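Probable AP endonuclease (African swine fever virus, PDB 6KI3) probably cleaves the DNA backbone on the 5' side of abasic sites during DNA repair, using three zinc ions, and probably also acts as a 3'-5' exonuclease. Local coordinates at residues Val118-Ala123 with Tyr145-His150; Thr185-Ser190 with Asp236-Leu241; Val193-Tyr198 with Met245-Tyr250; His223-Ala228 with Leu275-Gly280. One frame throughout, in Å; residues are numbered along the deposited sequence.

Interaction 1 of 4, residues Val118-Ala123 with Tyr145-His150; sequences VLHLGA and YLETPH. With ZN (zinc ion), chain K; ZN (zinc ion), chain J; nucleotides of chain C.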
# COMPACT_ATOMS: atom_id res chain seq x y z
N VAL A 118 -1.80 6.98 0.49
CA VAL A 118 -1.37 6.21 1.65
C VAL A 118 -0.59 7.11 2.59
O VAL A 118 0.39 7.76 2.19
CB VAL A 118 -0.52 5.00 1.22
CG1 VAL A 118 -0.08 4.20 2.44
CG2 VAL A 118 -1.30 4.12 0.25
N LEU A 119 -1.02 7.16 3.85
CA LEU A 119 -0.29 7.85 4.91
C LEU A 119 0.10 6.85 5.99
O LEU A 119 -0.63 5.88 6.25
CB LEU A 119 -1.13 8.98 5.52
CG LEU A 119 -1.55 10.11 4.58
CD1 LEU A 119 -2.18 11.26 5.36
CD2 LEU A 119 -0.37 10.60 3.76
N HIS A 120 1.25 7.08 6.60
CA HIS A 120 1.78 6.18 7.62
C HIS A 120 1.24 6.54 8.99
O HIS A 120 1.34 7.70 9.42
CB HIS A 120 3.31 6.22 7.63
CG HIS A 120 3.94 5.48 6.49
ND1 HIS A 120 5.30 5.37 6.33
CD2 HIS A 120 3.39 4.81 5.45
CE1 HIS A 120 5.56 4.67 5.25
NE2 HIS A 120 4.42 4.31 4.70
N LEU A 121 0.66 5.56 9.67
CA LEU A 121 0.23 5.76 11.04
C LEU A 121 1.43 5.98 11.95
O LEU A 121 2.49 5.37 11.76
CB LEU A 121 -0.57 4.55 11.53
CG LEU A 121 -1.98 4.38 10.96
CD1 LEU A 121 -2.56 3.04 11.39
CD2 LEU A 121 -2.87 5.52 11.42
N GLY A 122 1.27 6.86 12.93
CA GLY A 122 2.31 7.10 13.90
C GLY A 122 2.18 6.19 15.11
O GLY A 122 1.16 5.54 15.33
N ALA A 123 3.25 6.15 15.90
CA ALA A 123 3.25 5.38 17.13
C ALA A 123 2.65 6.21 18.26
O ALA A 123 3.24 6.32 19.34
CB ALA A 123 4.66 4.92 17.48
N TYR A 145 -5.70 6.11 2.86
CA TYR A 145 -5.44 4.77 3.36
C TYR A 145 -4.39 4.86 4.47
O TYR A 145 -3.23 5.20 4.20
CB TYR A 145 -4.97 3.84 2.24
CG TYR A 145 -6.07 3.42 1.29
CD1 TYR A 145 -6.92 2.37 1.61
CD2 TYR A 145 -6.25 4.07 0.08
CE1 TYR A 145 -7.92 1.98 0.74
CE2 TYR A 145 -7.25 3.68 -0.80
CZ TYR A 145 -8.08 2.64 -0.46
OH TYR A 145 -9.08 2.25 -1.32
N LEU A 146 -4.80 4.56 5.70
CA LEU A 146 -3.88 4.55 6.82
C LEU A 146 -3.14 3.22 6.86
O LEU A 146 -3.76 2.16 6.98
CB LEU A 146 -4.63 4.80 8.13
CG LEU A 146 -5.41 6.11 8.20
CD1 LEU A 146 -6.04 6.29 9.57
CD2 LEU A 146 -4.52 7.29 7.85
N GLU A 147 -1.81 3.27 6.76
CA GLU A 147 -1.00 2.06 6.66
C GLU A 147 -0.57 1.58 8.03
O GLU A 147 -0.24 2.38 8.91
CB GLU A 147 0.23 2.31 5.78
CG GLU A 147 1.09 1.08 5.56
CD GLU A 147 2.23 1.32 4.60
OE1 GLU A 147 3.06 0.40 4.42
OE2 GLU A 147 2.30 2.42 4.02
N THR A 148 -0.58 0.26 8.21
CA THR A 148 -0.07 -0.35 9.42
C THR A 148 1.42 -0.05 9.56
O THR A 148 2.20 -0.41 8.67
CB THR A 148 -0.30 -1.86 9.40
OG1 THR A 148 0.31 -2.42 8.23
CG2 THR A 148 -1.79 -2.18 9.39
N PRO A 149 1.85 0.61 10.63
CA PRO A 149 3.28 0.95 10.76
C PRO A 149 4.10 -0.17 11.38
O PRO A 149 3.60 -1.28 11.58
CB PRO A 149 3.25 2.19 11.66
CG PRO A 149 2.07 1.95 12.55
CD PRO A 149 1.05 1.21 11.71
N HIS A 150 5.36 0.12 11.69
CA HIS A 150 6.25 -0.84 12.32
C HIS A 150 7.05 -0.14 13.40
O HIS A 150 7.68 0.89 13.15
CB HIS A 150 7.19 -1.48 11.29
CG HIS A 150 8.05 -0.49 10.56
ND1 HIS A 150 9.28 -0.09 11.02
CD2 HIS A 150 7.84 0.19 9.40
CE1 HIS A 150 9.80 0.78 10.18
NE2 HIS A 150 8.94 0.97 9.19
ZN ZN K . 4.22 2.85 3.15
ZN ZN J . 3.98 -0.29 2.61
O5' 3DR C 1 7.43 1.00 1.78
P 3DR C 1 6.87 1.10 3.28
OP1 3DR C 1 6.19 2.44 3.33
OP2 3DR C 1 5.94 -0.08 3.38
OP3 3DR C 1 8.10 1.01 4.15
C2' 3DR C 1 8.07 2.60 -2.28
C5' 3DR C 1 8.02 2.13 1.13
C4' 3DR C 1 8.68 1.65 -0.15
O4' 3DR C 1 7.80 0.75 -0.83
C1' 3DR C 1 7.58 1.17 -2.17
C3' 3DR C 1 8.99 2.79 -1.10
O3' 3DR C 1 10.34 2.67 -1.55

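Interaction 2 of 4, residues Thr185-Ser190 with Asp236-Leu241; sequences TAHIWS and DRHASL. With ZN (zinc ion), chain I; nucleotides of chain C; nucleotides of chain B.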
# COMPACT_ATOMS: atom_id res chain seq x y z
N THR A 185 1.81 -6.36 5.20
CA THR A 185 2.08 -7.60 5.91
C THR A 185 3.47 -7.60 6.55
O THR A 185 3.66 -8.13 7.64
CB THR A 185 1.93 -8.79 4.96
OG1 THR A 185 2.80 -8.62 3.84
CG2 THR A 185 0.50 -8.91 4.48
N ALA A 186 4.45 -7.00 5.87
CA ALA A 186 5.79 -6.90 6.43
C ALA A 186 5.83 -6.04 7.68
O ALA A 186 6.73 -6.21 8.52
CB ALA A 186 6.77 -6.35 5.39
N HIS A 187 4.88 -5.11 7.84
CA HIS A 187 4.89 -4.21 8.98
C HIS A 187 4.26 -4.84 10.21
O HIS A 187 4.81 -4.76 11.31
CB HIS A 187 4.19 -2.90 8.63
CG HIS A 187 4.91 -2.09 7.60
ND1 HIS A 187 4.52 -0.81 7.25
CD2 HIS A 187 6.00 -2.37 6.85
CE1 HIS A 187 5.34 -0.34 6.33
NE2 HIS A 187 6.25 -1.27 6.06
N ILE A 188 3.09 -5.48 10.04
CA ILE A 188 2.47 -6.16 11.18
C ILE A 188 3.34 -7.31 11.65
O ILE A 188 3.34 -7.65 12.84
CB ILE A 188 1.04 -6.62 10.82
CG1 ILE A 188 1.07 -7.74 9.78
CG2 ILE A 188 0.20 -5.45 10.34
CD1 ILE A 188 -0.28 -8.39 9.55
N TRP A 189 4.09 -7.92 10.73
CA TRP A 189 5.09 -8.91 11.13
C TRP A 189 6.19 -8.26 11.96
O TRP A 189 6.56 -8.76 13.03
CB TRP A 189 5.68 -9.58 9.88
CG TRP A 189 6.90 -10.40 10.14
CD1 TRP A 189 8.20 -9.99 10.09
CD2 TRP A 189 6.94 -11.80 10.47
NE1 TRP A 189 9.05 -11.03 10.37
CE2 TRP A 189 8.30 -12.15 10.61
CE3 TRP A 189 5.97 -12.78 10.66
CZ2 TRP A 189 8.70 -13.45 10.93
CZ3 TRP A 189 6.37 -14.06 10.99
CH2 TRP A 189 7.73 -14.38 11.12
N SER A 190 6.72 -7.13 11.48
CA SER A 190 7.74 -6.41 12.23
C SER A 190 7.22 -5.93 13.58
O SER A 190 7.99 -5.81 14.53
CB SER A 190 8.25 -5.23 11.40
OG SER A 190 9.11 -4.40 12.16
N ASP A 236 12.14 -2.46 9.38
CA ASP A 236 11.42 -2.75 8.15
C ASP A 236 12.41 -3.08 7.04
O ASP A 236 13.14 -2.20 6.58
CB ASP A 236 10.54 -1.56 7.77
CG ASP A 236 9.70 -1.82 6.54
OD1 ASP A 236 9.26 -2.97 6.36
OD2 ASP A 236 9.50 -0.88 5.75
N ARG A 237 12.42 -4.34 6.62
CA ARG A 237 13.23 -4.80 5.49
C ARG A 237 12.34 -5.64 4.58
O ARG A 237 12.02 -6.78 4.91
CB ARG A 237 14.44 -5.60 5.95
CG ARG A 237 15.44 -4.82 6.78
CD ARG A 237 16.01 -3.64 6.01
NE ARG A 237 15.73 -2.37 6.68
CZ ARG A 237 16.55 -1.79 7.54
NH1 ARG A 237 16.22 -0.64 8.11
NH2 ARG A 237 17.72 -2.35 7.83
N HIS A 238 11.95 -5.07 3.44
CA HIS A 238 11.06 -5.77 2.52
C HIS A 238 11.80 -6.88 1.78
O HIS A 238 13.01 -6.80 1.55
CB HIS A 238 10.44 -4.80 1.52
CG HIS A 238 9.44 -3.86 2.13
ND1 HIS A 238 8.66 -3.01 1.37
CD2 HIS A 238 9.10 -3.64 3.42
CE1 HIS A 238 7.88 -2.30 2.17
NE2 HIS A 238 8.13 -2.67 3.42
N ALA A 239 11.06 -7.91 1.40
CA ALA A 239 11.61 -9.03 0.66
C ALA A 239 10.53 -9.63 -0.23
O ALA A 239 9.33 -9.44 0.01
CB ALA A 239 12.20 -10.09 1.60
N SER A 240 10.96 -10.36 -1.25
CA SER A 240 10.03 -11.00 -2.16
C SER A 240 9.27 -12.12 -1.46
O SER A 240 9.77 -12.73 -0.51
CB SER A 240 10.76 -11.55 -3.39
OG SER A 240 11.21 -10.51 -4.23
N LEU A 241 8.05 -12.37 -1.93
CA LEU A 241 7.20 -13.39 -1.32
C LEU A 241 7.88 -14.75 -1.35
O LEU A 241 8.46 -15.15 -2.36
CB LEU A 241 5.86 -13.46 -2.05
CG LEU A 241 5.09 -12.14 -2.21
CD1 LEU A 241 3.78 -12.36 -2.95
CD2 LEU A 241 4.85 -11.47 -0.86
ZN ZN I . 7.80 -1.06 4.69
O5' 3DR C 1 7.43 1.00 1.78
P 3DR C 1 6.87 1.10 3.28
OP1 3DR C 1 6.19 2.44 3.33
OP2 3DR C 1 5.94 -0.08 3.38
OP3 3DR C 1 8.10 1.01 4.15
C2' 3DR C 1 8.07 2.60 -2.28
C5' 3DR C 1 8.02 2.13 1.13
C4' 3DR C 1 8.68 1.65 -0.15
O4' 3DR C 1 7.80 0.75 -0.83
C1' 3DR C 1 7.58 1.17 -2.17
C3' 3DR C 1 8.99 2.79 -1.10
O3' 3DR C 1 10.34 2.67 -1.55
P DC B 8 21.31 2.14 4.92
OP1 DC B 8 22.04 0.86 4.76
OP2 DC B 8 21.63 3.28 4.03
O5' DC B 8 19.74 1.85 4.81
C5' DC B 8 19.12 0.98 5.75
C4' DC B 8 17.70 1.42 6.04
O4' DC B 8 17.71 2.70 6.69
C3' DC B 8 16.82 1.62 4.82
O3' DC B 8 16.15 0.40 4.51
C2' DC B 8 15.83 2.71 5.25
C1' DC B 8 16.42 3.25 6.57
N1 DC B 8 16.52 4.73 6.62
C2 DC B 8 15.63 5.46 7.41
O2 DC B 8 14.77 4.85 8.06
N3 DC B 8 15.73 6.81 7.44
C4 DC B 8 16.67 7.43 6.73
N4 DC B 8 16.73 8.76 6.80
C5 DC B 8 17.59 6.71 5.91
C6 DC B 8 17.48 5.37 5.88
P DC B 9 15.39 0.30 3.14
OP1 DC B 9 15.06 -1.09 2.90
OP2 DC B 9 16.13 1.03 2.14
O5' DC B 9 14.03 1.04 3.42
C5' DC B 9 13.12 0.44 4.32
C4' DC B 9 11.94 1.34 4.59
O4' DC B 9 12.37 2.49 5.32
C3' DC B 9 11.24 1.90 3.36
O3' DC B 9 10.18 1.02 3.02
C2' DC B 9 10.66 3.20 3.88
C1' DC B 9 11.44 3.52 5.14
N1 DC B 9 12.19 4.76 5.04
C2 DC B 9 11.74 5.89 5.71
O2 DC B 9 10.72 5.81 6.39
N3 DC B 9 12.44 7.04 5.62
C4 DC B 9 13.53 7.09 4.87
N4 DC B 9 14.17 8.24 4.78
C5 DC B 9 14.02 5.95 4.17
C6 DC B 9 13.32 4.82 4.27

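Interaction 3 of 4, residues Val193-Tyr198 with Met245-Tyr250; sequences VNISSY and MIWKSY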
# COMPACT_ATOMS: atom_id res chain seq x y z
N VAL A 193 3.22 -9.69 14.73
CA VAL A 193 2.07 -10.51 14.38
C VAL A 193 2.56 -11.66 13.51
O VAL A 193 2.95 -11.45 12.36
CB VAL A 193 0.98 -9.70 13.67
CG1 VAL A 193 -0.21 -10.58 13.33
CG2 VAL A 193 0.55 -8.52 14.54
N ASN A 194 2.54 -12.87 14.06
CA ASN A 194 2.93 -14.06 13.31
C ASN A 194 1.85 -14.39 12.29
O ASN A 194 0.73 -14.77 12.65
CB ASN A 194 3.15 -15.23 14.27
CG ASN A 194 3.78 -16.44 13.59
OD1 ASN A 194 3.64 -16.64 12.38
ND2 ASN A 194 4.47 -17.26 14.37
N ILE A 195 2.17 -14.23 11.01
CA ILE A 195 1.24 -14.53 9.93
C ILE A 195 1.87 -15.54 8.98
O ILE A 195 1.57 -15.56 7.78
CB ILE A 195 0.84 -13.25 9.17
CG1 ILE A 195 2.09 -12.49 8.70
CG2 ILE A 195 -0.03 -12.36 10.04
CD1 ILE A 195 1.80 -11.28 7.85
N SER A 196 2.74 -16.40 9.52
CA SER A 196 3.50 -17.31 8.68
C SER A 196 2.62 -18.43 8.13
O SER A 196 2.66 -18.74 6.93
CB SER A 196 4.68 -17.89 9.46
OG SER A 196 5.63 -16.88 9.76
N SER A 197 1.83 -19.07 8.99
CA SER A 197 1.02 -20.20 8.57
C SER A 197 -0.36 -19.74 8.12
O SER A 197 -0.79 -18.61 8.38
CB SER A 197 0.89 -21.22 9.69
OG SER A 197 -0.10 -20.83 10.63
N TYR A 198 -1.07 -20.65 7.44
CA TYR A 198 -2.42 -20.37 6.98
C TYR A 198 -3.34 -20.03 8.15
O TYR A 198 -4.13 -19.08 8.07
CB TYR A 198 -2.97 -21.56 6.19
CG TYR A 198 -4.33 -21.34 5.57
CD1 TYR A 198 -5.49 -21.53 6.30
CD2 TYR A 198 -4.44 -20.94 4.24
CE1 TYR A 198 -6.74 -21.33 5.73
CE2 TYR A 198 -5.68 -20.74 3.66
CZ TYR A 198 -6.83 -20.94 4.41
OH TYR A 198 -8.06 -20.74 3.84
N MET A 245 11.60 -13.90 5.92
CA MET A 245 11.41 -14.64 7.16
C MET A 245 9.97 -15.10 7.36
O MET A 245 9.74 -16.02 8.16
CB MET A 245 11.85 -13.79 8.35
CG MET A 245 13.28 -13.27 8.24
SD MET A 245 14.51 -14.46 8.78
CE MET A 245 14.24 -14.44 10.56
N ILE A 246 9.01 -14.51 6.66
CA ILE A 246 7.61 -14.83 6.93
C ILE A 246 7.19 -16.11 6.22
O ILE A 246 6.48 -16.94 6.79
CB ILE A 246 6.70 -13.65 6.53
CG1 ILE A 246 7.24 -12.33 7.09
CG2 ILE A 246 5.28 -13.88 7.04
CD1 ILE A 246 6.38 -11.14 6.71
N TRP A 247 7.62 -16.30 4.97
CA TRP A 247 7.06 -17.37 4.16
C TRP A 247 8.08 -18.19 3.37
O TRP A 247 7.68 -18.97 2.50
CB TRP A 247 6.02 -16.81 3.18
CG TRP A 247 4.81 -16.23 3.84
CD1 TRP A 247 3.93 -16.87 4.66
CD2 TRP A 247 4.33 -14.88 3.72
NE1 TRP A 247 2.94 -16.01 5.07
CE2 TRP A 247 3.16 -14.78 4.51
CE3 TRP A 247 4.78 -13.75 3.03
CZ2 TRP A 247 2.44 -13.59 4.62
CZ3 TRP A 247 4.06 -12.57 3.15
CH2 TRP A 247 2.90 -12.51 3.93
N LYS A 248 9.39 -18.04 3.64
CA LYS A 248 10.37 -18.83 2.90
C LYS A 248 10.20 -20.32 3.16
O LYS A 248 10.44 -21.14 2.27
CB LYS A 248 11.79 -18.39 3.26
N SER A 249 9.77 -20.69 4.38
CA SER A 249 9.59 -22.09 4.72
C SER A 249 8.37 -22.71 4.04
O SER A 249 8.18 -23.92 4.16
CB SER A 249 9.46 -22.23 6.24
OG SER A 249 10.49 -21.53 6.90
N TYR A 250 7.56 -21.92 3.34
CA TYR A 250 6.37 -22.42 2.67
C TYR A 250 6.50 -22.40 1.15
O TYR A 250 5.49 -22.56 0.45
CB TYR A 250 5.15 -21.61 3.09
CG TYR A 250 4.75 -21.79 4.54
CD1 TYR A 250 5.31 -20.99 5.54
CD2 TYR A 250 3.82 -22.75 4.92
CE1 TYR A 250 4.95 -21.15 6.86
CE2 TYR A 250 3.46 -22.91 6.24
CZ TYR A 250 4.02 -22.11 7.20
OH TYR A 250 3.66 -22.27 8.52

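Interaction 4 of 4, residues His223-Ala228 with Leu275-Gly280; sequences HLNDAA and LERNLG. With ZN (zinc ion), chain J; nucleotides of chain C.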
# COMPACT_ATOMS: atom_id res chain seq x y z
N HIS A 223 -0.51 -4.25 1.09
CA HIS A 223 0.87 -4.29 0.63
C HIS A 223 1.39 -5.70 0.89
O HIS A 223 1.64 -6.08 2.04
CB HIS A 223 1.73 -3.25 1.35
CG HIS A 223 1.44 -1.84 0.95
ND1 HIS A 223 1.89 -0.76 1.67
CD2 HIS A 223 0.75 -1.33 -0.10
CE1 HIS A 223 1.49 0.36 1.09
NE2 HIS A 223 0.80 0.03 0.01
N LEU A 224 1.54 -6.49 -0.18
CA LEU A 224 1.97 -7.88 -0.07
C LEU A 224 3.50 -7.91 -0.05
O LEU A 224 4.15 -7.99 -1.10
CB LEU A 224 1.41 -8.72 -1.21
CG LEU A 224 -0.12 -8.82 -1.28
CD1 LEU A 224 -0.53 -9.87 -2.31
CD2 LEU A 224 -0.70 -9.14 0.08
N ASN A 225 4.07 -7.87 1.15
CA ASN A 225 5.52 -7.83 1.32
C ASN A 225 5.95 -8.90 2.31
O ASN A 225 5.41 -8.98 3.42
CB ASN A 225 5.98 -6.46 1.82
CG ASN A 225 5.58 -5.33 0.90
OD1 ASN A 225 5.55 -5.48 -0.32
ND2 ASN A 225 5.27 -4.17 1.48
N ASP A 226 6.91 -9.72 1.90
CA ASP A 226 7.64 -10.54 2.85
C ASP A 226 8.65 -9.67 3.59
O ASP A 226 8.97 -8.56 3.16
CB ASP A 226 8.33 -11.70 2.14
CG ASP A 226 8.53 -12.91 3.05
OD1 ASP A 226 8.84 -12.71 4.24
OD2 ASP A 226 8.37 -14.05 2.56
N ALA A 227 9.14 -10.17 4.72
CA ALA A 227 10.02 -9.40 5.58
C ALA A 227 11.34 -10.13 5.76
O ALA A 227 11.36 -11.33 6.07
CB ALA A 227 9.38 -9.14 6.94
N ALA A 228 12.44 -9.41 5.56
CA ALA A 228 13.78 -9.94 5.82
C ALA A 228 14.24 -9.59 7.23
O ALA A 228 15.36 -9.16 7.46
CB ALA A 228 14.76 -9.40 4.78
N LEU A 275 2.64 -4.98 -4.45
CA LEU A 275 3.95 -5.49 -4.04
C LEU A 275 4.95 -4.35 -4.08
O LEU A 275 5.04 -3.62 -5.07
CB LEU A 275 4.41 -6.63 -4.96
CG LEU A 275 3.73 -8.00 -4.87
CD1 LEU A 275 2.33 -7.99 -5.47
CD2 LEU A 275 4.59 -9.06 -5.54
N GLU A 276 5.71 -4.19 -3.00
CA GLU A 276 6.66 -3.09 -2.86
C GLU A 276 8.08 -3.67 -2.85
O GLU A 276 8.63 -3.97 -1.79
CB GLU A 276 6.37 -2.28 -1.60
CG GLU A 276 4.91 -1.86 -1.48
CD GLU A 276 4.65 -1.05 -0.22
OE1 GLU A 276 4.59 0.20 -0.32
OE2 GLU A 276 4.50 -1.66 0.86
N ARG A 277 8.68 -3.74 -4.00
CA ARG A 277 10.01 -4.25 -4.12
C ARG A 277 10.98 -3.22 -4.58
O ARG A 277 10.74 -2.56 -5.51
CB ARG A 277 10.09 -5.37 -5.11
CG ARG A 277 9.40 -6.63 -4.75
CD ARG A 277 9.85 -7.30 -3.49
NE ARG A 277 8.72 -8.09 -3.14
CZ ARG A 277 7.74 -7.68 -2.39
NH1 ARG A 277 7.78 -6.53 -1.80
NH2 ARG A 277 6.74 -8.45 -2.19
N ASN A 278 12.08 -3.14 -3.90
CA ASN A 278 13.12 -2.27 -4.28
C ASN A 278 14.33 -3.13 -4.57
O ASN A 278 14.71 -3.93 -3.77
CB ASN A 278 13.52 -1.43 -3.08
CG ASN A 278 12.64 -0.23 -2.87
OD1 ASN A 278 11.68 0.00 -3.57
ND2 ASN A 278 13.00 0.56 -1.87
N LEU A 279 14.90 -2.99 -5.76
CA LEU A 279 16.17 -3.60 -6.12
C LEU A 279 17.03 -2.55 -6.80
O LEU A 279 16.54 -1.50 -7.22
CB LEU A 279 15.96 -4.84 -7.02
CG LEU A 279 15.45 -6.08 -6.26
CD1 LEU A 279 15.54 -7.37 -7.07
CD2 LEU A 279 16.21 -6.26 -4.95
N GLY A 280 18.33 -2.83 -6.88
CA GLY A 280 19.29 -1.82 -7.31
C GLY A 280 19.17 -1.40 -8.76
O GLY A 280 19.67 -0.33 -9.12
ZN ZN J . 3.98 -0.29 2.61
O5' 3DR C 1 7.43 1.00 1.78
P 3DR C 1 6.87 1.10 3.28
OP1 3DR C 1 6.19 2.44 3.33
OP2 3DR C 1 5.94 -0.08 3.38
OP3 3DR C 1 8.10 1.01 4.15
C2' 3DR C 1 8.07 2.60 -2.28
C5' 3DR C 1 8.02 2.13 1.13
C4' 3DR C 1 8.68 1.65 -0.15
O4' 3DR C 1 7.80 0.75 -0.83
C1' 3DR C 1 7.58 1.17 -2.17
C3' 3DR C 1 8.99 2.79 -1.10
O3' 3DR C 1 10.34 2.67 -1.55
P DC C 2 11.51 3.55 -0.89
OP1 DC C 2 12.79 2.86 -1.15
OP2 DC C 2 11.11 3.87 0.50
O5' DC C 2 11.48 4.92 -1.72
C5' DC C 2 11.88 4.93 -3.08
C4' DC C 2 11.52 6.25 -3.73
O4' DC C 2 12.28 7.32 -3.11
C3' DC C 2 11.81 6.34 -5.22
O3' DC C 2 10.83 7.17 -5.83
C2' DC C 2 13.20 6.97 -5.26
C1' DC C 2 13.14 7.91 -4.06
N1 DC C 2 14.47 8.13 -3.41
C2 DC C 2 14.79 9.39 -2.90
O2 DC C 2 13.97 10.31 -3.00
N3 DC C 2 16.00 9.57 -2.30
C4 DC C 2 16.85 8.55 -2.21
N4 DC C 2 18.03 8.77 -1.61
C5 DC C 2 16.54 7.25 -2.72
C6 DC C 2 15.35 7.09 -3.31

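Interaction 1 of 4, residues Val118-Ala123 with Tyr145-His150
Glu147 sets CG anti to the backbone N (chi1 -177°) and stays extended beyond it, so its carboxylate reaches out. His120 sets CG anti to its carbonyl carbon (chi1 -76°). The two side chains run side by side in the same direction, with ring and carboxylate planes 84° apart. His120 NE2 binds the zinc of chain K at 2.1 Å, and Glu147 OE2 takes the same ion. Glu147 OE1 binds the zinc of chain J at 2.1 Å, so the carboxylate bridges two metals. Phosphate oxygens OP1 and OP2 of 3DR1 of chain C add one ligand to each ion, and His83 completes the K site. Behind the metals the strands pair in parallel. Leu119 N donates to Tyr145 O at 3.0 Å, and Glu147 N donates to Leu119 O at 2.9 Å, nearly along the C=O axis. A weak bond from Leu121 N to Glu147 O continues the ladder. Leu146 points to the sheet face away from the zinc. Leu121, just past its strand, crosses it at about a right angle, with Leu121 CD2 3.8 Å from Leu146 CD1. Leu121 CB also packs on Pro149 CD at 3.7 Å. Strand 116-120, helix 126-134 and strand 143-147 form a beta-alpha-beta unit of the TIM barrel. Ligands at the C-terminal strand ends, with a carboxylate bridging two ions, fit the zinc cluster of endonuclease IV enzymes.

Interaction 2 of 4, residues Thr185-Ser190 with Asp236-Leu241
Metal coordination carries this contact. His187 NE2 and His238 NE2 each bind the zinc of chain I at 2.1 Å, and Asp236 OD2 binds it at 2.0 Å. The phosphate of 3DR1 of chain C supplies two more ligands: OP3 at 2.2 Å from the zinc and OP2 at a longer 2.5 Å. Asp236 CG lies anti to the backbone N (chi1 -177°), while both histidines place CG beside the backbone N. The carboxylate of Asp236 stands almost perpendicular to the His187 ring, 88° between planes. The His187 and His238 rings meet rim to rim with planes at 43°, neither over the face of the other.

Hydrogen bonds fix the ligands from outside the two segments. His187 ND1 donates to Thr148 O, and His238 ND1 is bonded to Glu276 O. Each ring therefore has one nitrogen on zinc and the other on a backbone carbonyl, which sets its rotation. Within 236-241, Arg237 NE donates to its neighbour Asp236 O at 2.6 Å.

Apolar and DNA contacts lie around the metal. Ala186 CB touches His238 CD2 at 4.1 Å. Arg237 bends at chi2 and chi3 and lays one guanidinium face against the sugar of DC8 of chain B, with NH1 3.3 Å from C4'. Over one face of the His238 ring sits O3' of DC9 of chain B. Helix 185-190 and the loop running into strand 238-239 thus close the third zinc site of the trinuclear cluster typical of endonuclease IV enzymes.

Interaction 3 of 4, residues Val193-Tyr198 with Met245-Tyr250
Ser196 is the polar centre of this loop-to-loop contact. Its OG lies beside the backbone N (chi1 -67°) and donates to Ile246 O at 3.1 Å, in the carbonyl plane and on a lone pair. Its backbone N goes to Asn194 OD1 at 3.0 Å, nearly along the C=O axis, which makes an Asx turn. Its carbonyl O lies over one face of the Tyr250 ring, 3.3 Å from CE1, and also at the edge of the Trp247 ring. Trp247 NE1 donates a weak, bent bond to Ile195 O (3.1 Å, 134° at the hydrogen). Ser197 stands at the N-cap of helix 198-209, where its OG accepts from Asp200 N. The OH of Tyr250 comes within 3.2 Å of Ser197 CB. Asp226 takes the backbone N of Ile246, and more weakly that of Trp247, so its carboxylate holds the start of the second loop.

Apolar side chains fill in beside these bonds. Ile195 CG1 meets Ile246 CG2 at 3.9 Å, and Ile195 CD1 reaches Trp247 CZ2. Ile246 CG2 sits over the centre of the Trp247 ring system. Trp189 of helix 185-190 packs on Ser196 and Ile246. The loops entering helices 198-209 and 258-269 of the barrel meet here. Ser196 OG and Trp247 NE1 each bond a backbone carbonyl across the loops, the second weakly, so the join leans on ring and isoleucine packing as well.

Interaction 4 of 4, residues His223-Ala228 with Leu275-Gly280
In this TIM barrel strands 220-227 and 272-275 run side by side; His223 within the first and Glu276 just past the second bind the zinc of chain J. His223 ND1 and Glu276 OE2 both bind the ion at 2.3 Å, and OP2 of 3DR1 of chain C binds it too. Glu147 and Asp184 complete the site. Glu276 CD lies over one face of the His223 ring, offset toward the rim, with ring and carboxylate planes 43° apart. The other oxygen, Glu276 OE1, is 3.3 Å from O4' of 3DR1 of chain C, an abasic-site analogue.

The second shell fixes these groups. Gln48 bonds with both His223 NE2 and Glu276 OE1. Asn225 ND2 donates to Glu276 OE2 at 2.7 Å, on the anti lone pair and in the amide plane. Amide and carboxylate are nearly coplanar, so Asn225 holds the carboxylate in its rotation. This bond and the zinc share one carboxylate oxygen, which would favour the charged form of Glu276.

Asn225 is positioned in turn. Its ND2 also bonds Asp184 OD1. Its OD1 accepts from Glu276 N at 3.0 Å and from Arg277 NH1. Arg277 bends back at chi2, and its NH2 donates to Leu224 O at 2.8 Å, on a lone pair and in the guanidinium plane. Glu292 forms a salt bridge with Arg277. Farther along, Asn278 ND2 makes a very short bond to OP1 of DC2 of chain C. The straightest bond joining the two segments runs from Arg277 NH1 to Asn225 OD1, 2.9 Å long with 172° at the hydrogen.

Interactions 1, 2 and 4 are buried and surround the trinuclear zinc site, while interaction 3 is only partly buried and lies about 12 Å from the DNA at its nearest atom. Interactions 1 and 4 share the zinc of chain J. The phosphate of 3DR1 of chain C meets all three ions. Interaction 1 is a regular parallel strand pair. Interaction 4 adds a side-chain bond network to its ligands, and interaction 2 has no hydrogen bond between its segments and is joined through the metal. Helix 185-190 packs on interaction 3, and interaction 4 bonds its second loop. Between the segments themselves, metal ligation in the core gives way to uncharged hydrogen bonds and ring packing in interaction 3.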